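Long-range contacts in RV1873 (Mycobacterium tuberculosis, PDB 2JEK), which is of unknown function but belongs to the DUF1810 family and folds as a compact, all-helical, right-handed superhelix: residues A[85-89]-A[124-129]; A[21-25]-A[77-81]; A[106-111]-A[134-139]; A[32-38]-A[95-101]. Residue numbers count along the deposited sequence, not the author numbering.

The four contacts of this strandless chain join helices, and the loops between them, that are distant in sequence. Along the chain, interaction 2 closes before interaction 1 opens, although both use helix 74-87; their centres lie about 15 Å apart. Interaction 4 straddles both, its chain order alternating with each, and touches them through Val-24 on Trp-37, Val-85 on Phe-97 and Val-88 on Ile-96. Interaction 3 meets interaction 1, with which it alternates along the consecutive helices 101-115, 120-129 and 136-143, where Leu-125 and Leu-126 pack on Met-109. Interactions 2 and 3, about 20 Å apart between centres, lie on opposite sides of the chain's centre, so the contacts are spread across the fold.

Interaction 1: A[85-89]-A[124-129]; sequences VNQVQ and ALLAKY. With SO4 (sulfate ion), chain B.
The last carbonyl groups of a helix have fewer backbone donors to meet, and the end of helix 74-87 illustrates how a second helix can supply others. Residues 85-87 are helical, while Val-88 (phi/psi -64/134) and Gln-89 (-115/141) are extended; residues 124-129 are helical throughout, and CA of Asn-86 approaches CA of Leu-125 to 5.8 Å. The hydrogen bonds come from two neighbouring side chains. Lys-128, all-trans, brings NZ to 2.8 Å from both Asn-86 O and Val-88 O, and Tyr-129 (chi1 m) places OH 2.7 Å from Val-85 O. That carbonyl also keeps a bond from Val-88 N (3.2 Å). Asn-86 (chi1 m) lays OD1 3.1 Å from Leu-125 CA, while its ND2 bonds to Asp-121 O. The apolar part consists of Val-85 CG1, 3.7 Å from Leu-125 CD1 and 3.8 Å from Tyr-129 CE2; Ile-93 and Ile-96 of helix 93-96 also pack on the tyrosine. A sulfate, probably from the crystallisation liquor, accepts from Gln-89 NE2 (2.6 Å to O4) and Lys-128 NZ (2.9 Å to O2). The lysine charge thus faces two carbonyls and an anion together, consistent with C-terminal capping by side chains from a neighbouring helix.

Interaction 2: A[21-25]-A[77-81]; sequences YRSVV and RLHEC
Tyr-21 opens this contact between helical segments, 21-25 and 77-81, whose short axes approach to 11.6 Å and run roughly parallel at 30°. The CA atoms of Tyr-21 and Arg-77 lie 9.2 Å apart, those of Val-25 and Cys-81 7.0 Å, so the backbones draw closer toward the later residues and the tyrosine spans the wider end. With chi1 t and chi2 66°, its ring receives the extended Arg-77 (chi1 m, then trans throughout) over one face: the guanidinium lies flat, centres 4.1 Å apart and planes at 9°, a cation-pi stack, and CD adds a CH-pi contact 3.6 Å from the ring centroid. Arg-77 NH1 bonds to Gln-17 OE1. At the tip of the ring, Tyr-21 OH donates to Glu-80 OE1 at 2.7 Å, Glu-80 being extended (chi1 and chi2 t), and Tyr-21 CE1 lies 3.8 Å from Cys-81 SG. One turn on, Val-24 (chi1 t) sets CG1 4.1 Å from Cys-81 SG, in a buried patch that Val-41 of helix 38-41 and Trp-37 also line. Val-25 brings CG2 within 3.9 Å of Glu-80 OE2. A stacked arginine-tyrosine pair, reinforced by a tyrosine-carboxylate hydrogen bond, joins helices 21-29 and 74-87 of the right-handed superhelix.

Interaction 3: A[106-111]-A[134-139]; sequences CSSMTL and EDRRTV
Segment 106-111 is continuous helix, and segment 134-139 enters one: Glu-134 (phi/psi -131/161) and Asp-135 (-74/113) are extended, and the helix runs on from Arg-136. The incoming backbone passes close to helix 101-115, with CA-CA distances of 5.1 Å from Ser-107 to Asp-135 and 5.6 Å from Thr-110 to Glu-134. Asp-135 occupies the N-cap position. Its side chain (chi1 t) sets OD2 3.1 Å from Thr-138 N, the capping bond, and OD2 accepts from Thr-138 OG1 at 2.7 Å. Across the interface, Asp-135 N donates almost linearly to Thr-110 OG1 (2.9 Å, 175°). Thr-110 OG1 (chi1 m) in turn donates to Cys-106 O at 2.8 Å, so one hydroxyl accepts from Asp-135 N and donates within its own helix. The Thr-110 methyl CG2 rests 3.7 Å from Thr-138 CG2 and 3.8 Å from Val-139 CG2, while Cys-106 SG lies 3.6 Å from Asp-135 N. A water donates to Ser-107 O (2.9 Å) and Thr-138 OG1 (2.8 Å). Glu-134 forms a salt bridge with Arg-114. One threonine provides both polar and apolar contacts, and the start of helix 136-143 is joined to helix 101-115 directly by the Thr-110 hydroxyl and through one water by that of Thr-138.

Interaction 4: A[32-38]-A[95-101]; sequences RKRGHWM and EIFGPPD
In this right-handed all-helical superhelix, the irregular segment 32-38, between helices 21-29 and 38-41, packs against 95-101, which runs from the end of helix 93-96 through a turn into the start of helix 101-115. CA atoms pair Arg-32 with Ile-96 (4.3 Å), Lys-33 with Phe-97 (5.7 Å) and Met-38 with Asp-101 (7.0 Å). Arg-32 (phi/psi -156/121) and Lys-33 (-71/133) are extended; a cis peptide precedes Pro-100, the N-cap residue. Lys-33 N donates to Ile-96 O at 2.9 Å, and a water lies 2.9 Å from Lys-33 O and 3.1 Å from Ile-96 O. Lys-33 NZ (chi1 to chi3 t, chi4 m) is satisfied twice: a salt bridge to Asp-101 OD2 at 2.7 Å and a hydrogen bond to Gly-35 O at 2.9 Å. Asp-101 N bonds to Gly-98 O at 2.9 Å. Trp-37 NE1, Arg-34 N and Gly-35 N all donate to Glu-27 OE1 of helix 21-29. Three side chains gather round the Phe-97 ring (chi1 m): Lys-33 CD 3.8 Å from its CD1, Trp-37 CH2 4.3 Å from its CE1, and Met-38 (chi1 t, chi2 p), whose SD lies obliquely 4.8 Å from the centroid, a Met-aromatic contact, while its CE packs 3.7 Å from Phe-97 CD1.

Interaction 1: A[85-89]-A[124-129]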
loop_
_atom_site.group_PDB
_atom_site.type_symbol
_atom_site.label_atom_id
_atom_site.label_comp_id
_atom_site.label_asym_id
_atom_site.label_seq_id
_atom_site.Cartn_x
_atom_site.Cartn_y
_atom_site.Cartn_z
ATOM N N VAL A 85 3.382 -9.195 5.119
ATOM C CA VAL A 85 4.631 -8.481 5.369
ATOM C C VAL A 85 4.939 -8.480 6.868
ATOM O O VAL A 85 6.076 -8.726 7.272
ATOM C CB VAL A 85 4.598 -7.035 4.804
ATOM C CG1 VAL A 85 5.883 -6.281 5.168
ATOM C CG2 VAL A 85 4.433 -7.051 3.279
ATOM N N ASN A 86 3.920 -8.221 7.688
ATOM C CA ASN A 86 4.108 -8.195 9.148
ATOM C C ASN A 86 4.600 -9.522 9.716
ATOM O O ASN A 86 5.285 -9.533 10.729
ATOM C CB ASN A 86 2.841 -7.751 9.864
ATOM C CG ASN A 86 2.623 -6.257 9.778
ATOM O OD1 ASN A 86 3.565 -5.495 9.597
ATOM N ND2 ASN A 86 1.383 -5.835 9.948
ATOM N N GLN A 87 4.289 -10.612 9.019
ATOM C CA GLN A 87 4.610 -11.988 9.421
ATOM C C GLN A 87 6.059 -12.404 9.132
ATOM O O GLN A 87 6.571 -13.351 9.746
ATOM C CB GLN A 87 3.641 -12.929 8.696
ATOM C CG GLN A 87 3.614 -14.357 9.169
ATOM C CD GLN A 87 2.565 -15.166 8.440
ATOM O OE1 GLN A 87 2.584 -15.278 7.210
ATOM N NE2 GLN A 87 1.642 -15.732 9.192
ATOM N N VAL A 88 6.714 -11.717 8.198
ATOM C CA VAL A 88 8.096 -12.035 7.828
ATOM C C VAL A 88 9.034 -11.794 9.017
ATOM O O VAL A 88 8.921 -10.781 9.709
ATOM C CB VAL A 88 8.560 -11.208 6.601
ATOM C CG1 VAL A 88 9.996 -11.555 6.217
ATOM C CG2 VAL A 88 7.653 -11.457 5.403
ATOM N N GLN A 89 9.932 -12.750 9.268
ATOM C CA GLN A 89 10.868 -12.650 10.388
ATOM C C GLN A 89 12.303 -12.534 9.920
ATOM O O GLN A 89 12.700 -13.182 8.949
ATOM C CB GLN A 89 10.766 -13.879 11.297
ATOM C CG GLN A 89 9.414 -14.082 11.916
ATOM C CD GLN A 89 9.016 -12.959 12.857
ATOM O OE1 GLN A 89 9.836 -12.445 13.625
ATOM N NE2 GLN A 89 7.745 -12.572 12.803
ATOM N N ALA A 124 1.082 -1.260 12.727
ATOM C CA ALA A 124 2.013 -2.311 13.146
ATOM C C ALA A 124 3.174 -2.446 12.164
ATOM O O ALA A 124 4.325 -2.646 12.574
ATOM C CB ALA A 124 1.303 -3.646 13.311
ATOM N N LEU A 125 2.881 -2.332 10.867
ATOM C CA LEU A 125 3.937 -2.450 9.855
ATOM C C LEU A 125 4.909 -1.273 10.011
ATOM O O LEU A 125 6.135 -1.461 10.017
ATOM C CB LEU A 125 3.350 -2.538 8.439
ATOM C CG LEU A 125 4.283 -3.111 7.360
ATOM C CD1 LEU A 125 3.455 -3.697 6.232
ATOM C CD2 LEU A 125 5.244 -2.048 6.813
ATOM N N LEU A 126 4.373 -0.065 10.161
ATOM C CA LEU A 126 5.224 1.112 10.378
ATOM C C LEU A 126 6.069 0.984 11.644
ATOM O O LEU A 126 7.253 1.357 11.665
ATOM C CB LEU A 126 4.386 2.396 10.408
ATOM C CG LEU A 126 3.734 2.780 9.070
ATOM C CD1 LEU A 126 2.736 3.921 9.222
ATOM C CD2 LEU A 126 4.773 3.138 7.996
ATOM N N ALA A 127 5.467 0.428 12.699
ATOM C CA ALA A 127 6.173 0.250 13.972
ATOM C C ALA A 127 7.304 -0.764 13.829
ATOM O O ALA A 127 8.408 -0.557 14.341
ATOM C CB ALA A 127 5.193 -0.184 15.061
ATOM N N LYS A 128 7.037 -1.861 13.129
ATOM C CA LYS A 128 8.004 -2.950 13.029
ATOM C C LYS A 128 9.168 -2.601 12.113
ATOM O O LYS A 128 10.334 -2.925 12.399
ATOM C CB LYS A 128 7.324 -4.234 12.529
ATOM C CG LYS A 128 8.298 -5.397 12.355
ATOM C CD LYS A 128 7.575 -6.707 12.164
ATOM C CE LYS A 128 8.543 -7.831 11.814
ATOM N NZ LYS A 128 7.862 -9.150 11.747
ATOM N N TYR A 129 8.850 -1.943 11.004
ATOM C CA TYR A 129 9.809 -1.801 9.911
ATOM C C TYR A 129 10.341 -0.393 9.663
ATOM O O TYR A 129 11.365 -0.246 8.977
ATOM C CB TYR A 129 9.180 -2.301 8.619
ATOM C CG TYR A 129 8.995 -3.779 8.565
ATOM C CD1 TYR A 129 10.093 -4.628 8.388
ATOM C CD2 TYR A 129 7.719 -4.341 8.636
ATOM C CE1 TYR A 129 9.930 -5.992 8.314
ATOM C CE2 TYR A 129 7.538 -5.717 8.560
ATOM C CZ TYR A 129 8.651 -6.543 8.400
ATOM O OH TYR A 129 8.468 -7.892 8.309
HETATM S S SO4 B . 6.639 -10.087 14.990
HETATM O O1 SO4 B . 6.798 -11.012 16.111
HETATM O O2 SO4 B . 7.940 -9.558 14.590
HETATM O O3 SO4 B . 5.729 -9.006 15.353
HETATM O O4 SO4 B . 6.088 -10.845 13.863
#

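Interaction 2: A[21-25]-A[77-81]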
loop_
_atom_site.group_PDB
_atom_site.type_symbol
_atom_site.label_atom_id
_atom_site.label_comp_id
_atom_site.label_asym_id
_atom_site.label_seq_id
_atom_site.Cartn_x
_atom_site.Cartn_y
_atom_site.Cartn_z
ATOM N N TYR A 21 -2.195 -11.309 -8.932
ATOM C CA TYR A 21 -2.421 -11.342 -7.489
ATOM C C TYR A 21 -1.906 -12.608 -6.806
ATOM O O TYR A 21 -1.364 -12.544 -5.695
ATOM C CB TYR A 21 -3.882 -11.045 -7.099
ATOM C CG TYR A 21 -3.986 -10.757 -5.617
ATOM C CD1 TYR A 21 -3.393 -9.613 -5.070
ATOM C CD2 TYR A 21 -4.607 -11.661 -4.752
ATOM C CE1 TYR A 21 -3.455 -9.359 -3.714
ATOM C CE2 TYR A 21 -4.675 -11.410 -3.378
ATOM C CZ TYR A 21 -4.085 -10.264 -2.875
ATOM O OH TYR A 21 -4.128 -9.994 -1.529
ATOM N N ARG A 22 -2.066 -13.757 -7.460
ATOM C CA ARG A 22 -1.546 -14.973 -6.837
ATOM C C ARG A 22 -0.029 -14.875 -6.672
ATOM O O ARG A 22 0.502 -15.270 -5.639
ATOM C CB ARG A 22 -1.921 -16.240 -7.610
ATOM C CG ARG A 22 -1.410 -17.538 -6.955
ATOM C CD ARG A 22 -2.110 -17.794 -5.630
ATOM N NE ARG A 22 -1.607 -18.980 -4.936
ATOM C CZ ARG A 22 -2.227 -19.555 -3.911
ATOM N NH1 ARG A 22 -3.377 -19.058 -3.464
ATOM N NH2 ARG A 22 -1.699 -20.629 -3.332
ATOM N N SER A 23 0.664 -14.309 -7.661
ATOM C CA SER A 23 2.118 -14.183 -7.545
ATOM C C SER A 23 2.487 -13.195 -6.433
ATOM O O SER A 23 3.477 -13.374 -5.733
ATOM C CB SER A 23 2.743 -13.786 -8.887
ATOM O OG SER A 23 2.395 -12.476 -9.289
ATOM N N VAL A 24 1.680 -12.150 -6.274
ATOM C CA VAL A 24 1.878 -11.196 -5.188
ATOM C C VAL A 24 1.843 -11.900 -3.841
ATOM O O VAL A 24 2.762 -11.754 -3.023
ATOM C CB VAL A 24 0.790 -10.110 -5.216
ATOM C CG1 VAL A 24 0.887 -9.204 -3.970
ATOM C CG2 VAL A 24 0.904 -9.295 -6.481
ATOM N N VAL A 25 0.773 -12.662 -3.623
ATOM C CA VAL A 25 0.582 -13.433 -2.397
ATOM C C VAL A 25 1.744 -14.398 -2.163
ATOM O O VAL A 25 2.278 -14.465 -1.051
ATOM C CB VAL A 25 -0.802 -14.151 -2.405
ATOM C CG1 VAL A 25 -0.908 -15.201 -1.312
ATOM C CG2 VAL A 25 -1.913 -13.112 -2.245
ATOM N N ARG A 77 -7.859 -7.587 0.536
ATOM C CA ARG A 77 -6.562 -7.893 -0.075
ATOM C C ARG A 77 -5.445 -7.030 0.521
ATOM O O ARG A 77 -4.342 -7.516 0.761
ATOM C CB ARG A 77 -6.612 -7.733 -1.596
ATOM C CG ARG A 77 -7.241 -8.905 -2.301
ATOM C CD ARG A 77 -7.144 -8.728 -3.794
ATOM N NE ARG A 77 -7.701 -9.892 -4.468
ATOM C CZ ARG A 77 -7.766 -10.031 -5.784
ATOM N NH1 ARG A 77 -7.324 -9.073 -6.587
ATOM N NH2 ARG A 77 -8.277 -11.141 -6.293
ATOM N N LEU A 78 -5.724 -5.750 0.752
ATOM C CA LEU A 78 -4.716 -4.867 1.334
ATOM C C LEU A 78 -4.340 -5.304 2.746
ATOM O O LEU A 78 -3.166 -5.278 3.125
ATOM C CB LEU A 78 -5.182 -3.408 1.296
ATOM C CG LEU A 78 -4.187 -2.387 1.855
ATOM C CD1 LEU A 78 -2.882 -2.387 1.058
ATOM C CD2 LEU A 78 -4.764 -0.992 1.867
ATOM N N HIS A 79 -5.334 -5.734 3.521
ATOM C CA HIS A 79 -5.038 -6.257 4.848
ATOM C C HIS A 79 -4.270 -7.576 4.746
ATOM O O HIS A 79 -3.347 -7.836 5.533
ATOM C CB HIS A 79 -6.315 -6.454 5.657
ATOM C CG HIS A 79 -6.959 -5.174 6.089
ATOM N ND1 HIS A 79 -6.458 -4.402 7.113
ATOM C CD2 HIS A 79 -8.086 -4.557 5.669
ATOM C CE1 HIS A 79 -7.243 -3.355 7.298
ATOM N NE2 HIS A 79 -8.238 -3.425 6.433
ATOM N N GLU A 80 -4.644 -8.418 3.779
ATOM C CA GLU A 80 -3.902 -9.660 3.561
ATOM C C GLU A 80 -2.432 -9.380 3.272
ATOM O O GLU A 80 -1.541 -9.983 3.874
ATOM C CB GLU A 80 -4.515 -10.475 2.415
ATOM C CG GLU A 80 -3.591 -11.568 1.868
ATOM C CD GLU A 80 -4.285 -12.493 0.889
ATOM O OE1 GLU A 80 -5.041 -11.994 0.025
ATOM O OE2 GLU A 80 -4.051 -13.719 0.974
ATOM N N CYS A 81 -2.180 -8.436 2.369
ATOM C CA CYS A 81 -0.816 -8.157 1.934
ATOM C C CYS A 81 -0.023 -7.516 3.049
ATOM O O CYS A 81 1.139 -7.832 3.237
ATOM C CB CYS A 81 -0.842 -7.271 0.692
ATOM S SG CYS A 81 -1.410 -8.133 -0.793
#

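Interaction 3: A[106-111]-A[134-139]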
loop_
_atom_site.group_PDB
_atom_site.type_symbol
_atom_site.label_atom_id
_atom_site.label_comp_id
_atom_site.label_asym_id
_atom_site.label_seq_id
_atom_site.Cartn_x
_atom_site.Cartn_y
_atom_site.Cartn_z
ATOM N N CYS A 106 5.976 2.560 2.779
ATOM C CA CYS A 106 5.778 3.527 3.850
ATOM C C CYS A 106 4.650 4.507 3.509
ATOM O O CYS A 106 3.780 4.790 4.340
ATOM C CB CYS A 106 7.083 4.265 4.131
ATOM S SG CYS A 106 6.956 5.374 5.526
ATOM N N SER A 107 4.663 5.042 2.291
ATOM C CA SER A 107 3.631 5.974 1.856
ATOM C C SER A 107 2.247 5.338 1.870
ATOM O O SER A 107 1.269 5.973 2.272
ATOM C CB SER A 107 3.933 6.495 0.453
ATOM O OG SER A 107 5.197 7.157 0.442
ATOM N N SER A 108 2.164 4.084 1.417
ATOM C CA SER A 108 0.894 3.366 1.406
ATOM C C SER A 108 0.368 3.157 2.829
ATOM O O SER A 108 -0.794 3.440 3.128
ATOM C CB SER A 108 1.052 2.025 0.684
ATOM O OG SER A 108 -0.197 1.350 0.586
ATOM N N MET A 109 1.213 2.667 3.721
ATOM C CA MET A 109 0.780 2.430 5.102
ATOM C C MET A 109 0.384 3.736 5.798
ATOM O O MET A 109 -0.578 3.768 6.565
ATOM C CB MET A 109 1.874 1.708 5.898
ATOM C CG MET A 109 2.233 0.303 5.380
ATOM S SD MET A 109 0.837 -0.852 5.416
ATOM C CE MET A 109 0.147 -0.694 3.762
ATOM N N THR A 110 1.116 4.807 5.518
ATOM C CA THR A 110 0.836 6.117 6.119
ATOM C C THR A 110 -0.554 6.580 5.685
ATOM O O THR A 110 -1.361 7.007 6.513
ATOM C CB THR A 110 1.903 7.147 5.716
ATOM O OG1 THR A 110 3.171 6.714 6.223
ATOM C CG2 THR A 110 1.584 8.528 6.282
ATOM N N LEU A 111 -0.834 6.474 4.390
ATOM C CA LEU A 111 -2.139 6.850 3.851
ATOM C C LEU A 111 -3.273 6.044 4.482
ATOM O O LEU A 111 -4.244 6.617 4.996
ATOM C CB LEU A 111 -2.143 6.648 2.334
ATOM C CG LEU A 111 -3.503 6.773 1.630
ATOM C CD1 LEU A 111 -4.108 8.155 1.826
ATOM C CD2 LEU A 111 -3.370 6.442 0.149
ATOM N N GLU A 134 6.487 7.786 9.693
ATOM C CA GLU A 134 5.474 7.934 8.655
ATOM C C GLU A 134 6.067 8.640 7.453
ATOM O O GLU A 134 7.092 9.312 7.558
ATOM C CB GLU A 134 4.315 8.775 9.173
ATOM C CG GLU A 134 3.340 8.048 10.081
ATOM C CD GLU A 134 2.160 8.919 10.460
ATOM O OE1 GLU A 134 2.345 9.851 11.270
ATOM O OE2 GLU A 134 1.048 8.681 9.940
ATOM N N ASP A 135 5.404 8.510 6.310
ATOM C CA ASP A 135 5.843 9.199 5.120
ATOM C C ASP A 135 5.502 10.673 5.240
ATOM O O ASP A 135 4.336 11.054 5.253
ATOM C CB ASP A 135 5.177 8.601 3.888
ATOM C CG ASP A 135 5.723 9.159 2.616
ATOM O OD1 ASP A 135 6.931 8.960 2.359
ATOM O OD2 ASP A 135 4.963 9.795 1.862
ATOM N N ARG A 136 6.553 11.481 5.322
ATOM C CA ARG A 136 6.453 12.919 5.506
ATOM C C ARG A 136 5.554 13.601 4.472
ATOM O O ARG A 136 4.686 14.396 4.817
ATOM C CB ARG A 136 7.862 13.506 5.439
ATOM C CG ARG A 136 7.911 15.011 5.595
ATOM C CD ARG A 136 9.349 15.522 5.605
ATOM N NE ARG A 136 10.204 14.798 6.550
ATOM C CZ ARG A 136 10.094 14.836 7.880
ATOM N NH1 ARG A 136 9.148 15.558 8.475
ATOM N NH2 ARG A 136 10.937 14.132 8.620
ATOM N N ARG A 137 5.772 13.260 3.211
ATOM C CA ARG A 137 5.050 13.889 2.114
ATOM C C ARG A 137 3.565 13.512 2.134
ATOM O O ARG A 137 2.712 14.339 1.827
ATOM C CB ARG A 137 5.703 13.532 0.777
ATOM C CG ARG A 137 7.111 14.141 0.601
ATOM C CD ARG A 137 7.832 13.533 -0.590
ATOM N NE ARG A 137 7.353 14.078 -1.858
ATOM C CZ ARG A 137 7.233 13.379 -2.987
ATOM N NH1 ARG A 137 7.541 12.085 -3.022
ATOM N NH2 ARG A 137 6.782 13.976 -4.081
ATOM N N THR A 138 3.256 12.277 2.524
ATOM C CA THR A 138 1.857 11.848 2.637
ATOM C C THR A 138 1.124 12.608 3.747
ATOM O O THR A 138 -0.008 13.068 3.569
ATOM C CB THR A 138 1.765 10.326 2.883
ATOM O OG1 THR A 138 2.267 9.629 1.734
ATOM C CG2 THR A 138 0.319 9.897 3.104
ATOM N N VAL A 139 1.751 12.709 4.911
ATOM C CA VAL A 139 1.135 13.433 6.031
ATOM C C VAL A 139 0.846 14.883 5.632
ATOM O O VAL A 139 -0.230 15.414 5.937
ATOM C CB VAL A 139 1.997 13.361 7.328
ATOM C CG1 VAL A 139 1.381 14.206 8.454
ATOM C CG2 VAL A 139 2.170 11.916 7.788
HETATM O O HOH W 1 0.533 7.898 0.283
#

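Interaction 4: A[32-38]-A[95-101]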
loop_
_atom_site.group_PDB
_atom_site.type_symbol
_atom_site.label_atom_id
_atom_site.label_comp_id
_atom_site.label_asym_id
_atom_site.label_seq_id
_atom_site.Cartn_x
_atom_site.Cartn_y
_atom_site.Cartn_z
ATOM N N ARG A 32 9.757 -11.897 -0.108
ATOM C CA ARG A 32 10.498 -11.063 -1.052
ATOM C C ARG A 32 9.701 -10.749 -2.309
ATOM O O ARG A 32 9.295 -11.660 -3.040
ATOM C CB ARG A 32 11.835 -11.706 -1.419
ATOM C CG ARG A 32 12.686 -10.881 -2.358
ATOM C CD ARG A 32 14.103 -11.363 -2.267
ATOM N NE ARG A 32 14.607 -11.824 -3.553
ATOM C CZ ARG A 32 15.311 -12.941 -3.713
ATOM N NH1 ARG A 32 15.575 -13.721 -2.668
ATOM N NH2 ARG A 32 15.737 -13.286 -4.919
ATOM N N LYS A 33 9.508 -9.457 -2.541
ATOM C CA LYS A 33 8.860 -8.968 -3.750
ATOM C C LYS A 33 9.760 -9.156 -4.972
ATOM O O LYS A 33 10.955 -8.808 -4.953
ATOM C CB LYS A 33 8.472 -7.493 -3.605
ATOM C CG LYS A 33 8.050 -6.828 -4.926
ATOM C CD LYS A 33 7.478 -5.430 -4.702
ATOM C CE LYS A 33 6.919 -4.834 -5.985
ATOM N NZ LYS A 33 7.995 -4.367 -6.911
ATOM N N ARG A 34 9.168 -9.695 -6.035
ATOM C CA ARG A 34 9.881 -9.923 -7.298
ATOM C C ARG A 34 9.210 -9.256 -8.501
ATOM O O ARG A 34 9.887 -8.846 -9.442
ATOM C CB ARG A 34 10.005 -11.422 -7.570
ATOM C CG ARG A 34 10.661 -12.231 -6.467
ATOM C CD ARG A 34 10.709 -13.701 -6.846
ATOM N NE ARG A 34 11.178 -14.545 -5.748
ATOM C CZ ARG A 34 12.378 -15.116 -5.683
ATOM N NH1 ARG A 34 13.267 -14.948 -6.656
ATOM N NH2 ARG A 34 12.686 -15.872 -4.638
ATOM N N GLY A 35 7.882 -9.175 -8.484
ATOM C CA GLY A 35 7.120 -8.717 -9.642
ATOM C C GLY A 35 6.914 -7.213 -9.719
ATOM O O GLY A 35 7.273 -6.472 -8.795
ATOM N N HIS A 36 6.315 -6.777 -10.828
ATOM C CA HIS A 36 6.099 -5.368 -11.127
ATOM C C HIS A 36 4.672 -4.988 -10.795
ATOM O O HIS A 36 3.806 -4.940 -11.681
ATOM C CB HIS A 36 6.354 -5.100 -12.613
ATOM C CG HIS A 36 7.707 -5.526 -13.081
ATOM N ND1 HIS A 36 8.872 -5.131 -12.459
ATOM C CD2 HIS A 36 8.082 -6.312 -14.119
ATOM C CE1 HIS A 36 9.906 -5.657 -13.092
ATOM N NE2 HIS A 36 9.454 -6.374 -14.105
ATOM N N TRP A 37 4.420 -4.717 -9.516
ATOM C CA TRP A 37 3.043 -4.527 -9.078
ATOM C C TRP A 37 2.835 -3.559 -7.917
ATOM O O TRP A 37 1.720 -3.449 -7.421
ATOM C CB TRP A 37 2.393 -5.878 -8.744
ATOM C CG TRP A 37 3.217 -6.859 -7.921
ATOM C CD1 TRP A 37 3.759 -8.038 -8.362
ATOM C CD2 TRP A 37 3.530 -6.780 -6.518
ATOM N NE1 TRP A 37 4.392 -8.687 -7.332
ATOM C CE2 TRP A 37 4.278 -7.936 -6.191
ATOM C CE3 TRP A 37 3.261 -5.840 -5.509
ATOM C CZ2 TRP A 37 4.746 -8.184 -4.893
ATOM C CZ3 TRP A 37 3.726 -6.090 -4.217
ATOM C CH2 TRP A 37 4.464 -7.255 -3.925
ATOM N N MET A 38 3.874 -2.853 -7.487
ATOM C CA MET A 38 3.730 -2.049 -6.277
ATOM C C MET A 38 2.567 -1.054 -6.323
ATOM O O MET A 38 1.821 -0.910 -5.356
ATOM C CB MET A 38 5.029 -1.316 -5.925
ATOM C CG MET A 38 5.099 -0.892 -4.473
ATOM S SD MET A 38 5.204 -2.313 -3.374
ATOM C CE MET A 38 5.324 -1.483 -1.784
ATOM N N GLU A 95 15.086 -5.595 2.524
ATOM C CA GLU A 95 15.337 -6.954 2.063
ATOM C C GLU A 95 14.088 -7.585 1.446
ATOM O O GLU A 95 14.191 -8.476 0.604
ATOM C CB GLU A 95 15.886 -7.813 3.207
ATOM C CG GLU A 95 17.317 -7.419 3.582
ATOM C CD GLU A 95 17.862 -8.151 4.794
ATOM O OE1 GLU A 95 17.219 -8.135 5.862
ATOM O OE2 GLU A 95 18.974 -8.702 4.685
ATOM N N ILE A 96 12.911 -7.112 1.858
ATOM C CA ILE A 96 11.648 -7.629 1.329
ATOM C C ILE A 96 11.232 -6.821 0.094
ATOM O O ILE A 96 10.822 -7.395 -0.928
ATOM C CB ILE A 96 10.513 -7.574 2.397
ATOM C CG1 ILE A 96 10.927 -8.333 3.669
ATOM C CG2 ILE A 96 9.207 -8.149 1.820
ATOM C CD1 ILE A 96 10.031 -8.063 4.879
ATOM N N PHE A 97 11.345 -5.497 0.217
ATOM C CA PHE A 97 10.994 -4.545 -0.839
ATOM C C PHE A 97 12.233 -3.724 -1.171
ATOM O O PHE A 97 12.596 -2.821 -0.418
ATOM C CB PHE A 97 9.901 -3.577 -0.365
ATOM C CG PHE A 97 8.582 -4.225 -0.107
ATOM C CD1 PHE A 97 7.623 -4.325 -1.110
ATOM C CD2 PHE A 97 8.298 -4.728 1.149
ATOM C CE1 PHE A 97 6.405 -4.935 -0.859
ATOM C CE2 PHE A 97 7.086 -5.322 1.405
ATOM C CZ PHE A 97 6.139 -5.430 0.409
ATOM N N GLY A 98 12.873 -4.021 -2.296
ATOM C CA GLY A 98 14.058 -3.249 -2.676
ATOM C C GLY A 98 13.683 -1.794 -2.922
ATOM O O GLY A 98 12.583 -1.526 -3.417
ATOM N N PRO A 99 14.567 -0.836 -2.568
ATOM C CA PRO A 99 14.267 0.551 -2.945
ATOM C C PRO A 99 13.951 0.635 -4.442
ATOM O O PRO A 99 14.554 -0.103 -5.232
ATOM C CB PRO A 99 15.568 1.294 -2.619
ATOM C CG PRO A 99 16.167 0.493 -1.518
ATOM C CD PRO A 99 15.844 -0.940 -1.835
ATOM N N PRO A 100 13.008 1.510 -4.844
ATOM C CA PRO A 100 12.308 2.503 -4.033
ATOM C C PRO A 100 11.000 1.988 -3.432
ATOM O O PRO A 100 10.213 2.780 -2.903
ATOM C CB PRO A 100 12.018 3.602 -5.058
ATOM C CG PRO A 100 11.707 2.827 -6.308
ATOM C CD PRO A 100 12.567 1.572 -6.254
ATOM N N ASP A 101 10.767 0.682 -3.509
ATOM C CA ASP A 101 9.502 0.139 -3.027
ATOM C C ASP A 101 9.360 0.218 -1.516
ATOM O O ASP A 101 8.242 0.208 -1.009
ATOM C CB ASP A 101 9.313 -1.300 -3.498
ATOM C CG ASP A 101 8.998 -1.391 -4.970
ATOM O OD1 ASP A 101 8.472 -0.413 -5.530
ATOM O OD2 ASP A 101 9.292 -2.445 -5.561
HETATM O O HOH W 2 12.848 -7.466 -3.253
#